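PDB 4NHB: TRAP dicarboxylate transporter-DctP subunit from Desulfovibrio desulfuricans subsp. desulfuricans, which binds sn-glycerol-3-phosphate and probably delivers it, as the periplasmic solute-binding subunit, to the membrane part of a TRAP transporter. Local coordinates for residues M103-T108 and P318-I323; H117-M122 and D268-V273. All coordinates share one frame; numbering follows the deposited sequence.

Contact 1: residues M103-T108 and P318-I323. With G3P (sn-glycerol-3-phosphate), chain P.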
loop_
_atom_site.group_PDB
_atom_site.type_symbol
_atom_site.label_atom_id
_atom_site.label_comp_id
_atom_site.label_asym_id
_atom_site.label_seq_id
_atom_site.Cartn_x
_atom_site.Cartn_y
_atom_site.Cartn_z
ATOM N N MET A 103 -10.908 -0.486 5.972
ATOM C CA MET A 103 -9.735 -0.750 5.104
ATOM C C MET A 103 -8.605 0.215 5.399
ATOM O O MET A 103 -7.421 -0.134 5.245
ATOM C CB MET A 103 -10.116 -0.688 3.636
ATOM C CG MET A 103 -11.170 -1.672 3.214
ATOM S SD MET A 103 -10.713 -3.367 3.555
ATOM C CE MET A 103 -10.241 -4.007 1.961
ATOM N N ALA A 104 -8.952 1.437 5.810
ATOM C CA ALA A 104 -7.931 2.419 6.194
ATOM C C ALA A 104 -7.017 1.864 7.265
ATOM O O ALA A 104 -5.841 2.174 7.296
ATOM C CB ALA A 104 -8.567 3.708 6.689
ATOM N N MET A 105 -7.566 1.044 8.150
ATOM C CA MET A 105 -6.790 0.524 9.271
ATOM C C MET A 105 -5.686 -0.482 8.896
ATOM O O MET A 105 -4.857 -0.790 9.743
ATOM C CB MET A 105 -7.726 -0.051 10.330
ATOM C CG MET A 105 -8.666 1.015 10.903
ATOM S SD MET A 105 -9.544 0.518 12.411
ATOM C CE MET A 105 -8.305 0.837 13.615
ATOM N N LEU A 106 -5.671 -0.942 7.643
ATOM C CA LEU A 106 -4.545 -1.711 7.104
ATOM C C LEU A 106 -3.247 -0.912 7.263
ATOM O O LEU A 106 -2.174 -1.491 7.414
ATOM C CB LEU A 106 -4.773 -2.087 5.633
ATOM C CG LEU A 106 -5.875 -3.151 5.361
ATOM C CD1 LEU A 106 -6.321 -3.258 3.880
ATOM C CD2 LEU A 106 -5.441 -4.503 5.820
ATOM N N GLU A 107 -3.360 0.421 7.229
ATOM C CA GLU A 107 -2.209 1.320 7.360
ATOM C C GLU A 107 -2.274 2.246 8.605
ATOM O O GLU A 107 -1.815 3.367 8.571
ATOM C CB GLU A 107 -2.041 2.125 6.049
ATOM C CG GLU A 107 -1.734 1.244 4.865
ATOM C CD GLU A 107 -1.522 1.970 3.542
ATOM O OE1 GLU A 107 -1.957 3.138 3.400
ATOM O OE2 GLU A 107 -0.920 1.335 2.624
ATOM N N THR A 108 -2.821 1.725 9.708
ATOM C CA THR A 108 -2.901 2.438 11.002
ATOM C C THR A 108 -1.540 2.950 11.385
ATOM O O THR A 108 -0.573 2.170 11.493
ATOM C CB THR A 108 -3.403 1.479 12.121
ATOM O OG1 THR A 108 -4.701 1.002 11.797
ATOM C CG2 THR A 108 -3.434 2.149 13.499
ATOM N N PRO A 318 -16.698 1.208 13.125
ATOM C CA PRO A 318 -17.506 0.691 14.236
ATOM C C PRO A 318 -16.705 -0.212 15.159
ATOM O O PRO A 318 -16.777 -0.059 16.382
ATOM C CB PRO A 318 -18.609 -0.094 13.516
ATOM C CG PRO A 318 -18.810 0.643 12.239
ATOM C CD PRO A 318 -17.413 1.076 11.841
ATOM N N ASN A 319 -15.926 -1.118 14.576
ATOM C CA ASN A 319 -15.155 -2.073 15.361
ATOM C C ASN A 319 -13.667 -1.704 15.466
ATOM O O ASN A 319 -12.834 -2.580 15.474
ATOM C CB ASN A 319 -15.332 -3.509 14.801
ATOM C CG ASN A 319 -14.766 -3.678 13.377
ATOM O OD1 ASN A 319 -14.666 -2.717 12.611
ATOM N ND2 ASN A 319 -14.403 -4.911 13.024
ATOM N N ALA A 320 -13.343 -0.412 15.561
ATOM C CA ALA A 320 -11.944 0.027 15.583
ATOM C C ALA A 320 -11.178 -0.565 16.764
ATOM O O ALA A 320 -10.066 -1.093 16.604
ATOM C CB ALA A 320 -11.846 1.569 15.606
ATOM N N GLN A 321 -11.757 -0.490 17.956
ATOM C CA GLN A 321 -11.051 -1.015 19.129
ATOM C C GLN A 321 -10.682 -2.478 18.991
ATOM O O GLN A 321 -9.616 -2.904 19.461
ATOM C CB GLN A 321 -11.858 -0.823 20.411
ATOM C CG GLN A 321 -11.017 -1.067 21.667
ATOM C CD GLN A 321 -9.771 -0.196 21.704
ATOM O OE1 GLN A 321 -9.859 1.030 21.692
ATOM N NE2 GLN A 321 -8.606 -0.824 21.727
ATOM N N ALA A 322 -11.545 -3.265 18.361
ATOM C CA ALA A 322 -11.300 -4.694 18.261
ATOM C C ALA A 322 -10.159 -4.922 17.284
ATOM O O ALA A 322 -9.289 -5.772 17.485
ATOM C CB ALA A 322 -12.552 -5.420 17.781
ATOM N N ILE A 323 -10.180 -4.139 16.211
ATOM C CA ILE A 323 -9.157 -4.244 15.207
ATOM C C ILE A 323 -7.811 -3.927 15.835
ATOM O O ILE A 323 -6.859 -4.685 15.675
ATOM C CB ILE A 323 -9.490 -3.335 13.981
ATOM C CG1 ILE A 323 -10.713 -3.905 13.256
ATOM C CG2 ILE A 323 -8.292 -3.257 12.987
ATOM C CD1 ILE A 323 -11.303 -2.998 12.236
HETATM O O1 G3P P . -2.114 2.209 0.317
HETATM C C1 G3P P . -2.190 3.580 0.054
HETATM C C2 G3P P . -0.900 4.055 -0.627
HETATM O O2 G3P P . -0.719 3.338 -1.818
HETATM C C3 G3P P . -1.009 5.558 -0.931
HETATM O O1P G3P P . 0.270 6.105 -0.977
HETATM O O4P G3P P . 1.110 4.940 -2.943
HETATM O O2P G3P P . -0.059 7.181 -3.242
HETATM O O3P G3P P . 2.233 7.098 -2.264
HETATM P P G3P P . 0.919 6.346 -2.450
#

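Contact 2: residues H117-M122 and D268-V273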
loop_
_atom_site.group_PDB
_atom_site.type_symbol
_atom_site.label_atom_id
_atom_site.label_comp_id
_atom_site.label_asym_id
_atom_site.label_seq_id
_atom_site.Cartn_x
_atom_site.Cartn_y
_atom_site.Cartn_z
ATOM N N HIS A 117 5.696 -8.337 12.696
ATOM C CA HIS A 117 4.496 -8.049 13.456
ATOM C C HIS A 117 3.346 -7.856 12.461
ATOM O O HIS A 117 2.288 -8.477 12.594
ATOM C CB HIS A 117 4.699 -6.792 14.350
ATOM C CG HIS A 117 3.504 -6.424 15.176
ATOM N ND1 HIS A 117 3.460 -5.315 15.984
ATOM C CD2 HIS A 117 2.299 -7.034 15.315
ATOM C CE1 HIS A 117 2.285 -5.251 16.585
ATOM N NE2 HIS A 117 1.562 -6.283 16.193
ATOM N N ALA A 118 3.542 -6.981 11.477
ATOM C CA ALA A 118 2.480 -6.660 10.545
ATOM C C ALA A 118 2.061 -7.909 9.796
ATOM O O ALA A 118 0.896 -8.094 9.511
ATOM C CB ALA A 118 2.917 -5.572 9.571
ATOM N N ARG A 119 3.007 -8.772 9.445
ATOM C CA ARG A 119 2.634 -9.986 8.701
ATOM C C ARG A 119 1.795 -10.960 9.534
ATOM O O ARG A 119 0.868 -11.556 9.005
ATOM C CB ARG A 119 3.881 -10.711 8.147
ATOM C CG ARG A 119 3.525 -11.902 7.252
ATOM C CD ARG A 119 4.726 -12.740 6.890
ATOM N NE ARG A 119 4.393 -13.636 5.787
ATOM C CZ ARG A 119 5.285 -14.277 5.025
ATOM N NH1 ARG A 119 4.859 -15.052 4.050
ATOM N NH2 ARG A 119 6.577 -14.170 5.239
ATOM N N ARG A 120 2.157 -11.175 10.805
ATOM C CA ARG A 120 1.310 -11.942 11.697
ATOM C C ARG A 120 -0.112 -11.388 11.711
ATOM O O ARG A 120 -1.069 -12.135 11.581
ATOM C CB ARG A 120 1.871 -11.986 13.115
ATOM C CG ARG A 120 3.172 -12.749 13.224
ATOM C CD ARG A 120 3.581 -13.012 14.674
ATOM N NE ARG A 120 3.895 -11.817 15.473
ATOM C CZ ARG A 120 5.071 -11.190 15.487
ATOM N NH1 ARG A 120 6.075 -11.604 14.726
ATOM N NH2 ARG A 120 5.245 -10.141 16.263
ATOM N N ALA A 121 -0.264 -10.079 11.857
ATOM C CA ALA A 121 -1.604 -9.486 11.913
ATOM C C ALA A 121 -2.325 -9.626 10.584
ATOM O O ALA A 121 -3.524 -9.916 10.522
ATOM C CB ALA A 121 -1.533 -7.998 12.306
ATOM N N MET A 122 -1.608 -9.401 9.501
ATOM C CA MET A 122 -2.257 -9.362 8.211
ATOM C C MET A 122 -2.630 -10.764 7.701
ATOM O O MET A 122 -3.500 -10.904 6.846
ATOM C CB MET A 122 -1.374 -8.659 7.193
ATOM C CG MET A 122 -1.223 -7.175 7.448
ATOM S SD MET A 122 -2.781 -6.321 7.218
ATOM C CE MET A 122 -2.729 -5.148 8.558
ATOM N N ASP A 268 5.896 -14.068 -1.217
ATOM C CA ASP A 268 7.141 -13.684 -1.885
ATOM C C ASP A 268 7.480 -12.226 -1.589
ATOM O O ASP A 268 8.625 -11.876 -1.321
ATOM C CB ASP A 268 6.995 -13.866 -3.388
ATOM C CG ASP A 268 7.013 -15.349 -3.822
ATOM O OD1 ASP A 268 7.362 -16.216 -3.011
ATOM O OD2 ASP A 268 6.667 -15.624 -4.977
ATOM N N VAL A 269 6.462 -11.365 -1.649
ATOM C CA VAL A 269 6.671 -9.923 -1.463
ATOM C C VAL A 269 7.064 -9.615 -0.003
ATOM O O VAL A 269 7.989 -8.788 0.258
ATOM C CB VAL A 269 5.435 -9.126 -1.845
ATOM C CG1 VAL A 269 5.632 -7.670 -1.501
ATOM C CG2 VAL A 269 5.084 -9.306 -3.349
ATOM N N TRP A 270 6.363 -10.245 0.953
ATOM C CA TRP A 270 6.713 -10.070 2.396
ATOM C C TRP A 270 8.191 -10.364 2.572
ATOM O O TRP A 270 8.888 -9.721 3.346
ATOM C CB TRP A 270 5.961 -11.028 3.326
ATOM C CG TRP A 270 4.591 -10.600 3.635
ATOM C CD1 TRP A 270 3.442 -11.110 3.113
ATOM C CD2 TRP A 270 4.204 -9.575 4.549
ATOM N NE1 TRP A 270 2.345 -10.448 3.629
ATOM C CE2 TRP A 270 2.785 -9.499 4.518
ATOM C CE3 TRP A 270 4.909 -8.704 5.378
ATOM C CZ2 TRP A 270 2.070 -8.579 5.277
ATOM C CZ3 TRP A 270 4.198 -7.801 6.139
ATOM C CH2 TRP A 270 2.783 -7.743 6.083
ATOM N N ALA A 271 8.642 -11.394 1.864
ATOM C CA ALA A 271 10.022 -11.844 1.989
ATOM C C ALA A 271 11.043 -11.015 1.228
ATOM O O ALA A 271 12.222 -11.223 1.447
ATOM C CB ALA A 271 10.135 -13.312 1.602
ATOM N N MET A 272 10.637 -10.072 0.361
ATOM C CA MET A 272 11.631 -9.293 -0.367
ATOM C C MET A 272 11.781 -7.830 0.040
ATOM O O MET A 272 12.740 -7.206 -0.326
ATOM C CB MET A 272 11.378 -9.342 -1.869
ATOM C CG MET A 272 10.091 -8.757 -2.303
ATOM S SD MET A 272 9.822 -8.976 -4.071
ATOM C CE MET A 272 9.492 -10.714 -4.240
ATOM N N VAL A 273 10.850 -7.291 0.803
ATOM C CA VAL A 273 10.858 -5.870 1.081
ATOM C C VAL A 273 11.992 -5.496 2.027
ATOM O O VAL A 273 12.698 -4.558 1.783
ATOM C CB VAL A 273 9.508 -5.412 1.658
ATOM C CG1 VAL A 273 9.621 -3.995 2.216
ATOM C CG2 VAL A 273 8.465 -5.471 0.595
#

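Contact 1: residues M103-T108 and P318-I323
Met105 spans the gap to the first turn of helix 320-329, laying its sulfur and terminal methyl against Ala320 and Ile323. The side chain leaves the backbone with CG beside its own N, runs on almost fully extended to the sulfur, and then bends (chi3 82°), which sets CE beside the carbonyl oxygen of Ala320 and near CG2 of Ile323. The two side chains, Met105 and Ile323, cross obliquely, with Met105 SD 3.9 Å from Ile323 CD1; the sulfur also lies near the other branch, with Ile323 CG2 4.0 Å from Met105 SD. Ala320 meets the thioether at a similar distance, its CB 4.1 Å from Met105 SD. A small alanine leaves room for the thioether to lie against the helix, and the branched isoleucine offers two methyls, CD1 and CG2, to a flexible, apolar partner. Phe313 of helix 311-316 also touches Met105, while Leu129 and Ile130 of helix 125-131 pack on Ile323.

Met105 sits in a short 3-10 turn that is tied down by Thr108, whose OG1 donates to Met105 O at 2.7 Å. The hydroxyl approaches well off the line of the carbonyl, at a C=O...O angle of 113°. Two residues on from the methionine, Glu107 sends its side chain in nearly the opposite direction, into the ligand pocket. Extended beyond CG, it brings OE2 within 2.7 Å of O1 of sn-glycerol-3-phosphate, which donates to it. Ile237 N is a second partner of OE2, while Thr94 OG1 and Tyr178 OH hold OE1, fixing the carboxylate's rotation.

The turn thus has two chemically distinct ends: an apolar one relying on dispersion and shape alone, and a polar one whose carboxylate, with four hydrogen-bonding partners, is probably ionised and suited to recognising a ligand hydroxyl.

Contact 2: residues H117-M122 and D268-V273
The indole of Trp270 is overlaid on one face by nearly the whole length of the Arg119 side chain. With CG opposite its backbone N (chi1 -174°) and the chain extended as far as NE, the arginine lies flat along the ring system, a long amphipathic chain whose methylenes serve the apolar interior. Its CB sits 3.5 Å from the centroid of the six-membered ring, only 11° off the normal, a CH-pi contact. Further along, CG lies 3.6 Å from Trp270 CD2, over the middle of the bicycle, and NE comes 3.7 Å from Trp270 CG. The far end of the indole is pressed against the helix backbone itself, with CH2 3.5 Å from Arg119 CA. Two flanking residues complete this dense side: Ala118, small enough to let the ring in, has CB 4.1 Å from Trp270 CH2, and Met122 CB lies 3.9 Å from Trp270 CZ2.

Helices 115-122 and 252-286 run antiparallel here, their local axes 11.7 Å apart, and the large flat indole bridges that generous spacing. In this periplasmic binding protein fold both helices lean on strand 235-243 of the main sheet, Ala118 touching Leu235 and Trp270 touching Ile237. Buried Trp270 NE1 is satisfied by the backbone carbonyl of Ala145.

Toward solvent the packing thins out. The Arg119 guanidinium is nearly parallel to the indole, the planes 9° apart, but is displaced toward the rim of the five-membered ring, NE still above CG while CZ has reached the tryptophan's CB, 3.7 Å away. Salt bridges take over there: NH1 is held from Asp267 on helix 252-286, and NE from Glu123, just past the end of helix 115-122. Beside them the exposed Ala271 adds little contact.

In the fold
Along the chain the segments come as 103-108, 117-122, 268-273 and 318-323, so contact 2 is nested within the loop that contact 1 closes. Their centres are about 18 Å apart, yet they meet directly: Leu106 CD2 packs 3.5 Å from Met122 SD. Strand 235-243 is also common ground, since its Ile237 gives a backbone N-H to Glu107 and lies against Trp270. The ligand-binding loop is thereby linked to helix 115-122, and through it to the long helix 252-286, while helix 320-329 covers an adjoining side and is itself bonded to helix 115-122 through His117. The loop that presents Glu107 to the ligand is thus packed against widely separated parts of the sequence.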